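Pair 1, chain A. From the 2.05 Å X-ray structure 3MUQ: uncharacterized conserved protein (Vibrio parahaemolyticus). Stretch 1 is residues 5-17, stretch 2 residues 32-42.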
# COMPACT_ATOMS: atom_id res chain seq x y z
N GLU A 5 17.31 18.69 -9.87
CA GLU A 5 17.59 18.26 -8.50
C GLU A 5 17.61 16.73 -8.37
O GLU A 5 16.66 16.04 -8.73
CB GLU A 5 16.59 18.90 -7.53
CG GLU A 5 17.26 19.81 -6.54
CD GLU A 5 18.17 19.03 -5.65
OE1 GLU A 5 17.84 17.85 -5.41
OE2 GLU A 5 19.20 19.57 -5.19
N HIS A 6 18.72 16.20 -7.86
CA HIS A 6 19.00 14.79 -8.06
C HIS A 6 18.83 13.93 -6.82
O HIS A 6 19.29 14.29 -5.73
CB HIS A 6 20.38 14.61 -8.71
CG HIS A 6 20.43 15.08 -10.13
ND1 HIS A 6 20.19 14.24 -11.20
CD2 HIS A 6 20.63 16.32 -10.65
CE1 HIS A 6 20.28 14.94 -12.32
NE2 HIS A 6 20.54 16.20 -12.02
N VAL A 7 18.13 12.82 -6.99
CA VAL A 7 17.85 11.90 -5.90
C VAL A 7 18.47 10.56 -6.26
O VAL A 7 18.18 10.01 -7.31
CB VAL A 7 16.33 11.71 -5.71
CG1 VAL A 7 16.07 10.80 -4.51
CG2 VAL A 7 15.63 13.07 -5.54
N ARG A 8 19.34 10.05 -5.41
CA ARG A 8 19.98 8.77 -5.66
C ARG A 8 19.28 7.67 -4.87
O ARG A 8 19.17 7.77 -3.64
CB ARG A 8 21.47 8.85 -5.31
CG ARG A 8 22.22 9.92 -6.08
CD ARG A 8 23.70 9.94 -5.72
NE ARG A 8 23.95 10.36 -4.35
CZ ARG A 8 23.31 11.37 -3.75
NH1 ARG A 8 22.41 12.07 -4.42
NH2 ARG A 8 23.59 11.67 -2.48
N LEU A 9 18.81 6.65 -5.58
CA LEU A 9 18.11 5.51 -5.00
C LEU A 9 18.94 4.25 -5.15
O LEU A 9 19.31 3.88 -6.26
CB LEU A 9 16.77 5.28 -5.73
CG LEU A 9 16.02 3.99 -5.36
CD1 LEU A 9 15.55 4.03 -3.89
CD2 LEU A 9 14.85 3.74 -6.32
N ALA A 10 19.25 3.59 -4.03
CA ALA A 10 19.83 2.25 -4.10
C ALA A 10 18.70 1.23 -4.05
O ALA A 10 17.81 1.33 -3.19
CB ALA A 10 20.83 2.00 -2.94
N THR A 11 18.71 0.27 -4.96
CA THR A 11 17.73 -0.82 -4.89
C THR A 11 18.35 -2.13 -5.34
O THR A 11 19.54 -2.18 -5.65
CB THR A 11 16.47 -0.51 -5.75
OG1 THR A 11 15.40 -1.40 -5.38
CG2 THR A 11 16.78 -0.65 -7.23
N THR A 12 17.55 -3.19 -5.39
CA THR A 12 18.06 -4.49 -5.82
C THR A 12 18.06 -4.69 -7.33
O THR A 12 17.31 -4.06 -8.07
CB THR A 12 17.27 -5.66 -5.21
OG1 THR A 12 16.02 -5.80 -5.91
CG2 THR A 12 17.01 -5.43 -3.71
N THR A 13 18.92 -5.60 -7.79
CA THR A 13 18.97 -5.99 -9.19
C THR A 13 17.62 -6.53 -9.64
O THR A 13 17.14 -6.17 -10.70
CB THR A 13 20.07 -7.05 -9.42
OG1 THR A 13 21.28 -6.62 -8.79
CG2 THR A 13 20.32 -7.23 -10.91
N SER A 14 17.01 -7.39 -8.82
CA SER A 14 15.66 -7.88 -9.06
C SER A 14 14.74 -6.73 -9.44
O SER A 14 14.09 -6.74 -10.49
CB SER A 14 15.09 -8.51 -7.80
OG SER A 14 15.47 -9.86 -7.69
N THR A 15 14.69 -5.75 -8.55
CA THR A 15 13.78 -4.62 -8.69
C THR A 15 14.06 -3.83 -9.97
O THR A 15 13.14 -3.49 -10.72
CB THR A 15 13.91 -3.70 -7.46
OG1 THR A 15 13.63 -4.46 -6.27
CG2 THR A 15 12.94 -2.54 -7.57
N TYR A 16 15.34 -3.54 -10.21
CA TYR A 16 15.73 -2.82 -11.41
C TYR A 16 15.25 -3.53 -12.67
O TYR A 16 14.76 -2.89 -13.60
CB TYR A 16 17.25 -2.65 -11.47
CG TYR A 16 17.74 -1.94 -12.72
CD1 TYR A 16 17.72 -0.56 -12.82
CD2 TYR A 16 18.23 -2.66 -13.80
CE1 TYR A 16 18.16 0.09 -13.96
CE2 TYR A 16 18.68 -2.02 -14.95
CZ TYR A 16 18.64 -0.64 -15.02
OH TYR A 16 19.08 -0.00 -16.16
N HIS A 17 15.40 -4.84 -12.70
CA HIS A 17 15.04 -5.58 -13.91
C HIS A 17 13.54 -5.80 -14.03
O HIS A 17 13.03 -5.97 -15.14
CB HIS A 17 15.83 -6.88 -14.02
CG HIS A 17 17.28 -6.66 -14.32
ND1 HIS A 17 18.28 -7.46 -13.82
CD2 HIS A 17 17.90 -5.69 -15.04
CE1 HIS A 17 19.45 -7.01 -14.23
NE2 HIS A 17 19.25 -5.94 -14.98
N THR A 32 7.18 16.40 -9.99
CA THR A 32 7.95 17.14 -8.99
C THR A 32 9.19 17.88 -9.50
O THR A 32 9.69 18.77 -8.83
CB THR A 32 8.42 16.22 -7.87
OG1 THR A 32 9.36 15.28 -8.40
CG2 THR A 32 7.24 15.47 -7.28
N GLY A 33 9.69 17.50 -10.66
CA GLY A 33 10.94 18.04 -11.16
C GLY A 33 12.18 17.33 -10.62
O GLY A 33 13.30 17.68 -10.99
N TYR A 34 12.01 16.34 -9.75
CA TYR A 34 13.18 15.62 -9.25
C TYR A 34 13.59 14.55 -10.25
O TYR A 34 12.74 13.90 -10.87
CB TYR A 34 12.92 14.97 -7.89
CG TYR A 34 12.85 15.92 -6.72
CD1 TYR A 34 13.98 16.56 -6.23
CD2 TYR A 34 11.64 16.15 -6.09
CE1 TYR A 34 13.90 17.42 -5.14
CE2 TYR A 34 11.55 17.00 -5.03
CZ TYR A 34 12.67 17.63 -4.55
OH TYR A 34 12.51 18.46 -3.47
N LYS A 35 14.90 14.35 -10.38
CA LYS A 35 15.42 13.26 -11.21
C LYS A 35 16.02 12.16 -10.34
O LYS A 35 16.93 12.40 -9.56
CB LYS A 35 16.49 13.79 -12.16
CG LYS A 35 15.98 14.78 -13.19
CD LYS A 35 17.13 15.37 -14.00
CE LYS A 35 16.63 16.12 -15.21
NZ LYS A 35 15.88 15.19 -16.11
N VAL A 36 15.50 10.94 -10.48
CA VAL A 36 15.99 9.82 -9.68
C VAL A 36 17.04 8.99 -10.43
O VAL A 36 16.75 8.47 -11.50
CB VAL A 36 14.81 8.92 -9.22
CG1 VAL A 36 15.29 7.69 -8.45
CG2 VAL A 36 13.83 9.72 -8.39
N ASP A 37 18.25 8.88 -9.88
CA ASP A 37 19.25 7.94 -10.40
C ASP A 37 19.13 6.63 -9.63
O ASP A 37 19.15 6.63 -8.40
CB ASP A 37 20.69 8.45 -10.24
CG ASP A 37 20.98 9.69 -11.09
OD1 ASP A 37 20.29 9.93 -12.10
OD2 ASP A 37 21.94 10.42 -10.73
N VAL A 38 18.99 5.53 -10.35
CA VAL A 38 18.88 4.22 -9.73
C VAL A 38 20.24 3.50 -9.76
O VAL A 38 20.89 3.42 -10.80
CB VAL A 38 17.84 3.36 -10.44
CG1 VAL A 38 17.65 2.03 -9.70
CG2 VAL A 38 16.52 4.09 -10.51
N ILE A 39 20.67 3.01 -8.60
CA ILE A 39 21.86 2.19 -8.52
C ILE A 39 21.45 0.84 -7.96
O ILE A 39 21.06 0.73 -6.79
CB ILE A 39 22.96 2.81 -7.61
CG1 ILE A 39 23.37 4.20 -8.12
CG2 ILE A 39 24.18 1.90 -7.55
CD1 ILE A 39 22.56 5.32 -7.57
N ALA A 40 21.53 -0.19 -8.79
CA ALA A 40 20.99 -1.49 -8.46
C ALA A 40 22.09 -2.48 -8.10
O ALA A 40 23.06 -2.62 -8.83
CB ALA A 40 20.16 -2.02 -9.62
N ALA A 41 21.93 -3.14 -6.97
CA ALA A 41 22.93 -4.08 -6.49
C ALA A 41 22.24 -5.15 -5.64
O ALA A 41 21.01 -5.21 -5.58
CB ALA A 41 24.01 -3.36 -5.68
N GLY A 42 23.04 -5.98 -4.98
CA GLY A 42 22.50 -6.94 -4.04
C GLY A 42 21.94 -6.21 -2.83
O GLY A 42 22.23 -5.04 -2.62

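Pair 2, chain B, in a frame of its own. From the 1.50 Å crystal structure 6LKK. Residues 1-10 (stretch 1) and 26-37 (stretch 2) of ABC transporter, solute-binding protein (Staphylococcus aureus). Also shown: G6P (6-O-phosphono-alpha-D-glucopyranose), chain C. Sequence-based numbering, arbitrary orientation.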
# COMPACT_ATOMS: atom_id res chain seq x y z
N ASN B 1 8.79 -27.82 0.81
CA ASN B 1 9.80 -27.19 -0.02
C ASN B 1 9.39 -25.78 -0.43
O ASN B 1 10.22 -24.86 -0.45
CB ASN B 1 10.08 -28.03 -1.27
CG ASN B 1 11.09 -29.13 -1.02
OD1 ASN B 1 11.59 -29.30 0.09
ND2 ASN B 1 11.39 -29.91 -2.07
N VAL B 2 8.12 -25.60 -0.75
CA VAL B 2 7.63 -24.31 -1.24
C VAL B 2 7.33 -23.39 -0.07
O VAL B 2 6.78 -23.82 0.96
CB VAL B 2 6.39 -24.52 -2.13
CG1 VAL B 2 5.73 -23.18 -2.47
CG2 VAL B 2 6.77 -25.25 -3.40
N LEU B 3 7.69 -22.12 -0.22
CA LEU B 3 7.37 -21.08 0.76
C LEU B 3 6.36 -20.13 0.13
O LEU B 3 6.67 -19.47 -0.87
CB LEU B 3 8.63 -20.33 1.19
CG LEU B 3 8.53 -19.43 2.42
CD1 LEU B 3 9.93 -19.10 2.92
CD2 LEU B 3 7.75 -18.15 2.15
N THR B 4 5.17 -20.07 0.71
CA THR B 4 4.07 -19.29 0.15
C THR B 4 4.00 -17.93 0.83
O THR B 4 3.98 -17.84 2.06
CB THR B 4 2.74 -20.03 0.31
OG1 THR B 4 2.79 -21.25 -0.44
CG2 THR B 4 1.58 -19.18 -0.19
N VAL B 5 3.95 -16.87 0.02
CA VAL B 5 3.84 -15.50 0.48
C VAL B 5 2.47 -14.97 0.08
O VAL B 5 2.07 -15.08 -1.08
CB VAL B 5 4.96 -14.62 -0.11
CG1 VAL B 5 4.80 -13.16 0.30
CG2 VAL B 5 6.33 -15.15 0.29
N TYR B 6 1.74 -14.41 1.05
CA TYR B 6 0.55 -13.63 0.75
C TYR B 6 0.96 -12.18 0.52
O TYR B 6 1.73 -11.62 1.31
CB TYR B 6 -0.46 -13.66 1.90
CG TYR B 6 -0.89 -15.03 2.39
CD1 TYR B 6 -0.13 -15.72 3.33
CD2 TYR B 6 -2.08 -15.60 1.96
CE1 TYR B 6 -0.53 -16.96 3.80
CE2 TYR B 6 -2.49 -16.84 2.42
CZ TYR B 6 -1.71 -17.51 3.34
OH TYR B 6 -2.12 -18.74 3.80
N SER B 7 0.46 -11.57 -0.56
CA SER B 7 0.82 -10.17 -0.77
C SER B 7 -0.19 -9.43 -1.65
O SER B 7 -0.56 -9.93 -2.72
CB SER B 7 2.20 -10.06 -1.41
OG SER B 7 2.54 -8.70 -1.60
N PRO B 8 -0.64 -8.24 -1.23
CA PRO B 8 -1.42 -7.39 -2.14
C PRO B 8 -0.58 -6.65 -3.17
O PRO B 8 -1.16 -5.98 -4.04
CB PRO B 8 -2.11 -6.41 -1.19
CG PRO B 8 -1.16 -6.29 -0.05
CD PRO B 8 -0.56 -7.66 0.12
N TYR B 9 0.75 -6.72 -3.09
CA TYR B 9 1.58 -6.06 -4.08
C TYR B 9 1.33 -6.65 -5.46
O TYR B 9 0.95 -7.81 -5.61
CB TYR B 9 3.07 -6.21 -3.74
CG TYR B 9 3.56 -5.41 -2.57
CD1 TYR B 9 3.45 -4.03 -2.55
CD2 TYR B 9 4.17 -6.03 -1.49
CE1 TYR B 9 3.92 -3.29 -1.48
CE2 TYR B 9 4.64 -5.30 -0.41
CZ TYR B 9 4.51 -3.93 -0.41
OH TYR B 9 4.97 -3.21 0.66
N GLN B 10 1.58 -5.83 -6.48
CA GLN B 10 1.59 -6.33 -7.84
C GLN B 10 2.86 -7.13 -8.10
O GLN B 10 3.91 -6.89 -7.50
CB GLN B 10 1.49 -5.17 -8.83
CG GLN B 10 0.15 -4.44 -8.77
CD GLN B 10 -1.01 -5.34 -9.14
OE1 GLN B 10 -1.17 -5.72 -10.30
NE2 GLN B 10 -1.83 -5.68 -8.16
N HIS B 26 17.88 -20.93 -2.70
CA HIS B 26 17.47 -22.21 -3.28
C HIS B 26 16.15 -22.68 -2.68
O HIS B 26 15.97 -23.86 -2.37
CB HIS B 26 18.57 -23.25 -3.11
CG HIS B 26 19.92 -22.78 -3.56
ND1 HIS B 26 20.09 -21.68 -4.36
CD2 HIS B 26 21.16 -23.26 -3.31
CE1 HIS B 26 21.37 -21.50 -4.59
NE2 HIS B 26 22.05 -22.44 -3.97
N VAL B 27 15.22 -21.75 -2.51
CA VAL B 27 13.86 -22.03 -2.06
C VAL B 27 12.91 -21.52 -3.13
O VAL B 27 13.13 -20.46 -3.71
CB VAL B 27 13.56 -21.36 -0.70
CG1 VAL B 27 12.12 -21.62 -0.28
CG2 VAL B 27 14.53 -21.85 0.37
N LYS B 28 11.85 -22.28 -3.39
CA LYS B 28 10.81 -21.86 -4.32
C LYS B 28 9.77 -21.04 -3.57
O LYS B 28 9.26 -21.48 -2.53
CB LYS B 28 10.15 -23.06 -5.00
CG LYS B 28 9.09 -22.69 -6.03
CD LYS B 28 9.70 -22.37 -7.39
CE LYS B 28 8.73 -21.59 -8.28
NZ LYS B 28 8.64 -20.15 -7.89
N ILE B 29 9.45 -19.86 -4.10
CA ILE B 29 8.47 -18.97 -3.50
C ILE B 29 7.27 -18.86 -4.43
O ILE B 29 7.42 -18.54 -5.61
CB ILE B 29 9.06 -17.57 -3.22
CG1 ILE B 29 10.13 -17.67 -2.13
CG2 ILE B 29 7.96 -16.60 -2.79
CD1 ILE B 29 10.92 -16.41 -1.95
N GLU B 30 6.09 -19.14 -3.89
CA GLU B 30 4.83 -18.90 -4.58
C GLU B 30 4.11 -17.75 -3.90
O GLU B 30 4.15 -17.62 -2.68
CB GLU B 30 3.95 -20.16 -4.57
CG GLU B 30 4.58 -21.34 -5.31
CD GLU B 30 3.66 -22.55 -5.38
OE1 GLU B 30 2.70 -22.62 -4.58
OE2 GLU B 30 3.90 -23.43 -6.24
N ILE B 31 3.46 -16.90 -4.70
CA ILE B 31 2.77 -15.72 -4.20
C ILE B 31 1.28 -15.92 -4.34
O ILE B 31 0.80 -16.39 -5.38
CB ILE B 31 3.20 -14.44 -4.93
CG1 ILE B 31 4.73 -14.30 -4.98
CG2 ILE B 31 2.58 -13.22 -4.25
CD1 ILE B 31 5.21 -13.19 -5.89
N LYS B 32 0.53 -15.57 -3.30
CA LYS B 32 -0.92 -15.50 -3.35
C LYS B 32 -1.31 -14.03 -3.36
O LYS B 32 -1.11 -13.32 -2.36
CB LYS B 32 -1.55 -16.23 -2.16
CG LYS B 32 -3.03 -16.51 -2.33
CD LYS B 32 -3.61 -17.24 -1.12
CE LYS B 32 -3.10 -18.67 -1.03
NZ LYS B 32 -4.16 -19.67 -1.37
N HIS B 33 -1.86 -13.57 -4.48
CA HIS B 33 -2.21 -12.17 -4.69
C HIS B 33 -3.68 -11.93 -4.36
O HIS B 33 -4.51 -12.83 -4.45
CB HIS B 33 -1.94 -11.74 -6.13
CG HIS B 33 -0.49 -11.62 -6.47
ND1 HIS B 33 0.29 -10.56 -6.07
CD2 HIS B 33 0.32 -12.42 -7.20
CE1 HIS B 33 1.52 -10.71 -6.52
NE2 HIS B 33 1.57 -11.83 -7.22
N GLY B 34 -3.98 -10.69 -3.98
CA GLY B 34 -5.35 -10.30 -3.70
C GLY B 34 -5.38 -8.99 -2.95
O GLY B 34 -4.35 -8.47 -2.51
N SER B 35 -6.59 -8.45 -2.81
CA SER B 35 -6.77 -7.27 -1.97
C SER B 35 -6.36 -7.59 -0.54
O SER B 35 -6.51 -8.73 -0.07
CB SER B 35 -8.23 -6.81 -2.02
OG SER B 35 -8.61 -6.47 -3.34
N THR B 36 -5.83 -6.59 0.16
CA THR B 36 -5.24 -6.82 1.48
C THR B 36 -6.21 -7.55 2.40
O THR B 36 -5.88 -8.59 2.98
CB THR B 36 -4.82 -5.49 2.11
OG1 THR B 36 -3.83 -4.84 1.30
CG2 THR B 36 -4.22 -5.73 3.50
N GLN B 37 -7.42 -7.00 2.57
CA GLN B 37 -8.35 -7.58 3.53
C GLN B 37 -8.94 -8.89 3.04
O GLN B 37 -9.30 -9.75 3.85
CB GLN B 37 -9.46 -6.58 3.85
CG GLN B 37 -8.97 -5.36 4.63
CD GLN B 37 -8.32 -5.74 5.94
OE1 GLN B 37 -8.83 -6.58 6.68
NE2 GLN B 37 -7.18 -5.13 6.23
C1 G6P C . -1.61 -0.19 -0.44
C2 G6P C . -0.25 -0.61 0.19
C3 G6P C . 0.49 -1.64 -0.58
C4 G6P C . -0.42 -2.61 -1.18
C5 G6P C . -1.25 -1.92 -2.26
C6 G6P C . -2.29 -2.84 -2.80
O1 G6P C . -1.67 1.20 -0.55
O2 G6P C . 0.59 0.54 0.34
O3 G6P C . 1.41 -2.36 0.36
O4 G6P C . 0.33 -3.69 -1.81
O5 G6P C . -1.94 -0.72 -1.77
O6 G6P C . -3.11 -3.27 -1.73
P G6P C . -4.79 -3.16 -1.88
O1P G6P C . -5.41 -3.80 -0.64
O2P G6P C . -5.26 -3.90 -3.14
O3P G6P C . -5.19 -1.73 -1.95

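Pair 1 and pair 2 part most sharply where their first strands end. In pair 1, Thr12(A) is the N-cap of a helix that starts at once, and the ladder runs on to Ala41(A) N donating to Thr11(A) O at 2.9 Å and a weak bond from Thr13(A) N to Ala41(A) O at 3.1 Å. In pair 2 the matching Pro8(B) lies in a loop, Gly34(B) N stands 3.7 Å from Ser7(B) O, and a side chain makes the additional link: His33(B) ND1 donates a weak bond to Tyr9(B) O at 2.9 Å, bent to 121° at the hydrogen.

Before this point the backbones are nearly identical. Two parallel strands cross at -31° in pair 1 and -27° in pair 2, with axes 4.5 and 4.6 Å apart at closest approach, and 14 central residues superpose with an RMSD of 0.4 Å. In both, alternate residues of the first strand bond to the second: Val7(A), Leu9(A) and Thr11(A) give and receive, as do Leu3(B) and Val5(B), whereas Ser7(B) only gives. Val7(A) N donates to Lys35(A) O at 2.9 Å, as its match Leu3(B) N does to Lys28(B) O at 2.9 Å; Leu9(A) N to Asp37(A) O and Val5(B) N to Glu30(B) O, both 2.8 Å, form another matched rung.

The face carrying Val7(A), Leu9(A) and Thr11(A) matches that of Leu3(B), Val5(B) and Ser7(B), and both first strands line it with small or branched side chains. Leu9(A) CB meets Val36(A) CG1 at 3.9 Å; in pair 2 the shorter Val5(B) meets the longer Ile29(B), CG2 to CG2, at 3.8 Å. At the start of this face the ring of Tyr34(A) puts CD1 3.9 Å from Val7(A) CG2, whereas the matching Val27(B) reaches Leu3(B) CB with CG1 at 4.0 Å. Farther along, Thr11(A) CG2 touches Val38(A) CG1 at 3.7 Å, while Ser7(B), without that methyl, leaves its CB 4.3 Å from Ile31(B) CG2. Tyr16(A), one helical turn beyond Thr12(A), covers the end of the face: its CB lies 3.5 Å from Ala40(A) CB, and its ring edge faces Val38(A) CG1. The superposition gives this tyrosine no counterpart; the ring of His33(B) sits where Ala40(A) has only a methyl.

On the other face, pair 2 adds bulk on the first strand: Ala10(A) is paired with Ile39(A), while the matched Tyr6(B) and Lys32(B) are both long, and Lys32(B) CD comes to 3.7 Å from Tyr6(B) CE2. Near the start, His6(A) CE1 touches Lys35(A) CD at 3.6 Å, while the matching Val2(B) packs CG1 on Glu30(B) CG at 3.6 Å.

Beyond the strands, pair 2 holds glucose 6-phosphate, in keeping with a solute-binding protein. Thr36(B) grips phosphate oxygen O1P of G6P through N at 2.9 Å and OG1 at 2.7 Å, and Pro8(B) CB approaches its O6 to 3.3 Å.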